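Side-chain contacts in dTDP-4-dehydrorhamnose 3,5-epimerase (PDB 3RYK), which catalyses the epimerisation of the sugar ring at carbons 3 and 5 of dTDP-4-dehydrorhamnose, a step in dTDP-L-rhamnose biosynthesis: residues 116-119 with 120-123; 190-193 with 194-197; 58-62 with 63-67. All blocks are in the same frame, centred on the assembly; numbering follows the deposited sequence.

Interaction 1. Residues 116-119 with 120-123; sequences SPTF and KQWR
Q121 NE2 gives a hydrogen to a water at 2.8 Å, and that water turns back to the preceding loop, donating to F119 O at 3.1 Å and, more weakly, to P117 O. The amide end of Q121 is thus joined through one water to two carbonyls of the 116-119 segment. It reaches them on an extended chain, with CG beside the backbone N (chi1 -59°), and runs at roughly a right angle to the T118 side chain, and its CD packs 4.0 Å from T118 CB. Directly between the backbones, Q121 N bonds to T118 O at 3.2 Å, closing a type II beta turn from T118 to Q121. A type I turn from S116 to F119 precedes it, and the two overlap as the chain swings into strand 122-128. D111, at the end of the neighbouring strand 104-111, accepts hydrogen bonds from both S116 OG and T118 OG1 and so fastens the hairpin connection to its own sheet; its backbone also bonds with those of K120 and Q121. On the outer surface, the K120 stem packs over the F119 ring: its CG sits 3.5 Å from the ring centroid, only 10° off the normal, in a CH-pi contact. The turn is therefore tied by main-chain bonds, a shared water and the D111 carboxylate, with the ring contact as apolar cover on the surface.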
# COMPACT_ATOMS: atom_id res chain seq x y z
N SER A 116 22.54 21.71 6.09
CA SER A 116 22.75 20.48 6.84
C SER A 116 24.19 20.07 7.10
O SER A 116 25.02 20.12 6.20
CB SER A 116 22.01 19.33 6.15
OG SER A 116 22.20 18.12 6.84
N PRO A 117 24.49 19.64 8.34
CA PRO A 117 25.86 19.21 8.60
C PRO A 117 26.17 18.00 7.71
O PRO A 117 27.29 17.87 7.23
CB PRO A 117 25.84 18.82 10.08
CG PRO A 117 24.41 18.65 10.44
CD PRO A 117 23.60 19.46 9.50
N THR A 118 25.16 17.16 7.47
CA THR A 118 25.30 15.96 6.64
C THR A 118 25.03 16.22 5.14
O THR A 118 24.64 15.32 4.40
CB THR A 118 24.41 14.80 7.16
OG1 THR A 118 23.03 15.15 7.07
CG2 THR A 118 24.77 14.44 8.60
N PHE A 119 25.25 17.45 4.69
CA PHE A 119 25.04 17.82 3.30
C PHE A 119 25.89 17.00 2.33
O PHE A 119 27.07 16.74 2.57
CB PHE A 119 25.28 19.32 3.12
CG PHE A 119 25.26 19.78 1.69
CD1 PHE A 119 24.14 19.59 0.90
CD2 PHE A 119 26.31 20.51 1.18
CE1 PHE A 119 24.09 20.03 -0.39
CE2 PHE A 119 26.27 20.98 -0.13
CZ PHE A 119 25.17 20.74 -0.91
N LYS A 120 25.23 16.57 1.26
CA LYS A 120 25.77 15.74 0.18
C LYS A 120 25.93 14.26 0.55
O LYS A 120 26.08 13.41 -0.35
CB LYS A 120 27.06 16.28 -0.47
CG LYS A 120 26.96 17.65 -1.14
CD LYS A 120 28.21 17.85 -1.99
CE LYS A 120 28.31 19.19 -2.73
NZ LYS A 120 28.55 20.37 -1.87
N GLN A 121 25.86 13.92 1.84
CA GLN A 121 25.99 12.54 2.27
C GLN A 121 24.79 11.68 1.84
O GLN A 121 23.68 12.17 1.64
CB GLN A 121 26.19 12.44 3.78
CG GLN A 121 27.43 13.17 4.30
CD GLN A 121 27.67 12.97 5.80
OE1 GLN A 121 27.22 11.99 6.39
NE2 GLN A 121 28.41 13.89 6.41
N TRP A 122 25.04 10.38 1.71
CA TRP A 122 24.02 9.42 1.29
C TRP A 122 24.07 8.12 2.08
O TRP A 122 25.00 7.87 2.85
CB TRP A 122 24.21 9.07 -0.19
CG TRP A 122 25.54 8.50 -0.51
CD1 TRP A 122 26.66 9.20 -0.88
CD2 TRP A 122 25.92 7.12 -0.50
NE1 TRP A 122 27.71 8.34 -1.08
CE2 TRP A 122 27.28 7.06 -0.85
CE3 TRP A 122 25.25 5.93 -0.20
CZ2 TRP A 122 27.98 5.85 -0.93
CZ3 TRP A 122 25.95 4.74 -0.28
CH2 TRP A 122 27.30 4.71 -0.63
N ARG A 123 23.04 7.31 1.90
CA ARG A 123 22.99 6.01 2.57
C ARG A 123 22.16 5.03 1.76
O ARG A 123 21.09 5.37 1.25
CB ARG A 123 22.52 6.12 4.02
CG ARG A 123 22.51 4.78 4.78
CD ARG A 123 22.39 5.03 6.29
NE ARG A 123 22.43 3.80 7.09
CZ ARG A 123 23.54 3.17 7.45
NH1 ARG A 123 24.73 3.59 7.03
NH2 ARG A 123 23.47 2.06 8.20
O HOH W 1 28.99 16.14 4.87

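Interaction 2. Residues 190-193 with 194-197; sequences DKDR and ILPL. With POP (pyrophosphate 2-), chain C.
A bend at chi3 (59°) in an otherwise extended K191 chain brings its ammonium group to the bound pyrophosphate, while D192, with CG beside its backbone N (chi1 -73°), turns its carboxylate toward the same ligand and the flank of L195. Both residues stand on a single short, weakly bonded helical turn, 190-193, near the C-terminal end of this jelly roll-like protein. K191 NZ donates to the bridging oxygen O of the pyrophosphate at 2.9 Å, supplying a positive charge to the anion, and K191 CD lies 3.2 Å from its O5, so the methylene stem as well as the charged tip follows the ligand. D192 OD2 comes within 3.0 Å of pyrophosphate O4. S189 has a double role: its OG bonds to the ligand and also accepts the backbone N-H of D192, which links the start of the turn to the anion. As the helix ends, I194 N makes a weak bond back to K191 O at 3.5 Å. The chain then leads into L195, whose side chain runs next to that of D192 and points the same way, giving the buried aspartate an apolar neighbour on one flank. L195 CG rests against the main chain of the turn, 3.7 Å from K191 O, and its CD1 methyl lies 4.1 Å from D192 OD2.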
# COMPACT_ATOMS: atom_id res chain seq x y z
N ASP A 190 14.88 6.95 -20.60
CA ASP A 190 15.66 8.03 -21.22
C ASP A 190 15.64 9.28 -20.35
O ASP A 190 16.66 9.97 -20.22
CB ASP A 190 15.15 8.36 -22.62
CG ASP A 190 15.42 7.26 -23.63
OD1 ASP A 190 16.15 6.29 -23.30
OD2 ASP A 190 14.95 7.38 -24.77
N LYS A 191 14.49 9.55 -19.73
CA LYS A 191 14.30 10.70 -18.85
C LYS A 191 15.25 10.59 -17.66
O LYS A 191 15.81 11.58 -17.20
CB LYS A 191 12.90 10.69 -18.26
CG LYS A 191 11.76 10.75 -19.26
CD LYS A 191 10.42 10.61 -18.54
CE LYS A 191 10.19 11.68 -17.49
NZ LYS A 191 8.88 11.52 -16.83
N ASP A 192 15.41 9.38 -17.14
CA ASP A 192 16.29 9.16 -16.01
C ASP A 192 17.79 9.23 -16.38
O ASP A 192 18.62 9.48 -15.51
CB ASP A 192 15.91 7.86 -15.28
CG ASP A 192 14.60 8.00 -14.47
OD1 ASP A 192 14.25 7.03 -13.75
OD2 ASP A 192 13.93 9.07 -14.53
N ARG A 193 18.13 9.02 -17.66
CA ARG A 193 19.54 9.09 -18.07
C ARG A 193 20.02 10.53 -18.32
O ARG A 193 21.22 10.75 -18.50
CB ARG A 193 19.83 8.25 -19.32
CG ARG A 193 19.59 6.76 -19.18
CD ARG A 193 20.01 6.01 -20.45
NE ARG A 193 19.69 4.58 -20.37
CZ ARG A 193 20.47 3.63 -19.86
NH1 ARG A 193 20.03 2.38 -19.84
NH2 ARG A 193 21.68 3.91 -19.37
N ILE A 194 19.11 11.51 -18.30
CA ILE A 194 19.44 12.92 -18.53
C ILE A 194 19.17 13.81 -17.30
O ILE A 194 18.94 15.03 -17.42
CB ILE A 194 18.68 13.48 -19.76
CG1 ILE A 194 19.17 12.84 -21.06
CG2 ILE A 194 18.88 14.98 -19.87
CD1 ILE A 194 19.69 13.82 -22.09
N LEU A 195 19.19 13.23 -16.10
CA LEU A 195 18.97 14.02 -14.90
C LEU A 195 20.31 14.74 -14.66
O LEU A 195 21.36 14.22 -15.03
CB LEU A 195 18.54 13.13 -13.72
CG LEU A 195 17.12 12.53 -13.87
CD1 LEU A 195 16.82 11.43 -12.82
CD2 LEU A 195 16.05 13.62 -13.82
N PRO A 196 20.27 15.96 -14.08
CA PRO A 196 21.50 16.71 -13.84
C PRO A 196 22.39 16.15 -12.74
O PRO A 196 21.99 15.23 -12.04
CB PRO A 196 20.99 18.10 -13.45
CG PRO A 196 19.69 17.86 -12.85
CD PRO A 196 19.10 16.66 -13.54
N LEU A 197 23.59 16.70 -12.61
CA LEU A 197 24.57 16.30 -11.61
C LEU A 197 24.25 16.96 -10.27
O LEU A 197 23.30 17.74 -10.17
CB LEU A 197 25.98 16.72 -12.04
CG LEU A 197 26.58 16.15 -13.33
CD1 LEU A 197 27.95 16.79 -13.56
CD2 LEU A 197 26.69 14.64 -13.29
P1 POP C . 8.49 9.19 -13.74
O1 POP C . 7.00 9.28 -13.96
O2 POP C . 8.94 10.46 -13.05
O3 POP C . 8.82 7.99 -12.88
O POP C . 9.23 9.11 -15.18
P2 POP C . 9.92 7.80 -15.85
O4 POP C . 11.41 7.94 -15.71
O5 POP C . 9.56 7.77 -17.32
O6 POP C . 9.46 6.50 -15.23

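Interaction 3. Residues 58-62 with 63-67; sequences VLETL and GVTHS
The helix that carries L59 and E60 ends in a Schellman motif, in which V64 N bonds to L59 O at 3.0 Å and G63 N to E60 O at 3.1 Å, while G63, the C-prime residue, takes the positive phi (69°) that the motif calls for. The reversal lays V64 against the last full turn, where its CB meets L59 CB at 4.1 Å, an apolar pair on the buried side, close to strand 35-45 through L38 and K36. On the outer side E60 and T65 cross, E60 CG passing 3.8 Å from T65 OG1. Beyond CG the E60 chain is extended, and a water 2.7 Å from its OE2 links the carboxylate to the backbone N of H66, the second leg being weak. One helix end therefore has two kinds of closure: the carbonyls of L59 and E60 are answered by main-chain N-H groups, and side chains cover both flanks. L59 and V64 pack on the inner side, while the outer side has a carboxylate and a loosely held water.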
# COMPACT_ATOMS: atom_id res chain seq x y z
N VAL A 58 0.71 6.16 15.41
CA VAL A 58 1.93 5.47 15.86
C VAL A 58 3.15 6.21 15.35
O VAL A 58 4.12 6.41 16.09
CB VAL A 58 2.00 4.00 15.40
CG1 VAL A 58 3.42 3.44 15.53
CG2 VAL A 58 1.01 3.15 16.18
N LEU A 59 3.11 6.61 14.08
CA LEU A 59 4.21 7.36 13.49
C LEU A 59 4.48 8.67 14.22
O LEU A 59 5.64 9.00 14.44
CB LEU A 59 4.01 7.59 11.99
CG LEU A 59 4.22 6.32 11.16
CD1 LEU A 59 3.84 6.54 9.70
CD2 LEU A 59 5.69 5.86 11.27
N GLU A 60 3.43 9.38 14.63
CA GLU A 60 3.64 10.63 15.35
C GLU A 60 4.44 10.39 16.63
O GLU A 60 5.23 11.25 17.02
CB GLU A 60 2.33 11.34 15.68
CG GLU A 60 1.55 11.78 14.46
CD GLU A 60 0.31 12.58 14.80
OE1 GLU A 60 0.01 12.76 16.00
OE2 GLU A 60 -0.37 13.04 13.86
N THR A 61 4.23 9.24 17.27
CA THR A 61 4.97 8.93 18.50
C THR A 61 6.46 8.80 18.15
O THR A 61 7.31 9.24 18.91
CB THR A 61 4.48 7.63 19.24
OG1 THR A 61 4.85 6.44 18.53
CG2 THR A 61 2.97 7.67 19.49
N LEU A 62 6.75 8.23 16.98
CA LEU A 62 8.13 8.04 16.49
C LEU A 62 8.74 9.29 15.83
O LEU A 62 9.77 9.19 15.12
CB LEU A 62 8.16 6.84 15.51
CG LEU A 62 7.76 5.48 16.10
CD1 LEU A 62 7.70 4.41 15.01
CD2 LEU A 62 8.72 5.07 17.21
N GLY A 63 8.10 10.44 16.04
CA GLY A 63 8.54 11.73 15.50
C GLY A 63 8.42 11.87 14.00
O GLY A 63 9.27 12.47 13.36
N VAL A 64 7.35 11.29 13.44
CA VAL A 64 7.08 11.33 12.02
C VAL A 64 5.62 11.78 11.94
O VAL A 64 4.69 10.97 12.05
CB VAL A 64 7.29 9.94 11.38
CG1 VAL A 64 7.04 9.99 9.88
CG2 VAL A 64 8.71 9.46 11.67
N THR A 65 5.45 13.08 11.78
CA THR A 65 4.14 13.71 11.70
C THR A 65 3.92 14.25 10.29
O THR A 65 4.46 15.31 9.92
CB THR A 65 4.04 14.82 12.75
OG1 THR A 65 4.35 14.26 14.04
CG2 THR A 65 2.65 15.45 12.77
N HIS A 66 3.14 13.51 9.51
CA HIS A 66 2.83 13.88 8.13
C HIS A 66 1.47 13.34 7.75
O HIS A 66 1.07 12.25 8.18
CB HIS A 66 3.83 13.28 7.14
CG HIS A 66 5.25 13.59 7.46
ND1 HIS A 66 5.83 14.80 7.17
CD2 HIS A 66 6.22 12.83 8.03
CE1 HIS A 66 7.09 14.79 7.55
NE2 HIS A 66 7.35 13.60 8.08
N SER A 67 0.76 14.10 6.91
CA SER A 67 -0.55 13.70 6.44
C SER A 67 -0.30 13.34 4.98
O SER A 67 -0.05 14.21 4.15
CB SER A 67 -1.56 14.82 6.61
OG SER A 67 -1.71 15.15 7.99
O HOH W 2 0.67 12.57 11.45

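From the N terminus the three contacts follow in series, 58-67, 116-123 and 190-197, with none nested or crossed, and each closes a short local turn. Interaction 3 ends helix 56-61 and sends the chain toward strand 70-76. Interaction 1 closes the connection between strands 104-111 and 122-128, at the border of the five-stranded sheet. Interaction 2 shapes the C-terminal tail, and of the three it alone holds residues of the pyrophosphate pocket. The centres of interactions 1 and 2 are about 22 Å apart, whereas interactions 2 and 3 lie about 33 Å apart between centres, on opposite sides of the chain's centre. No two of them touch.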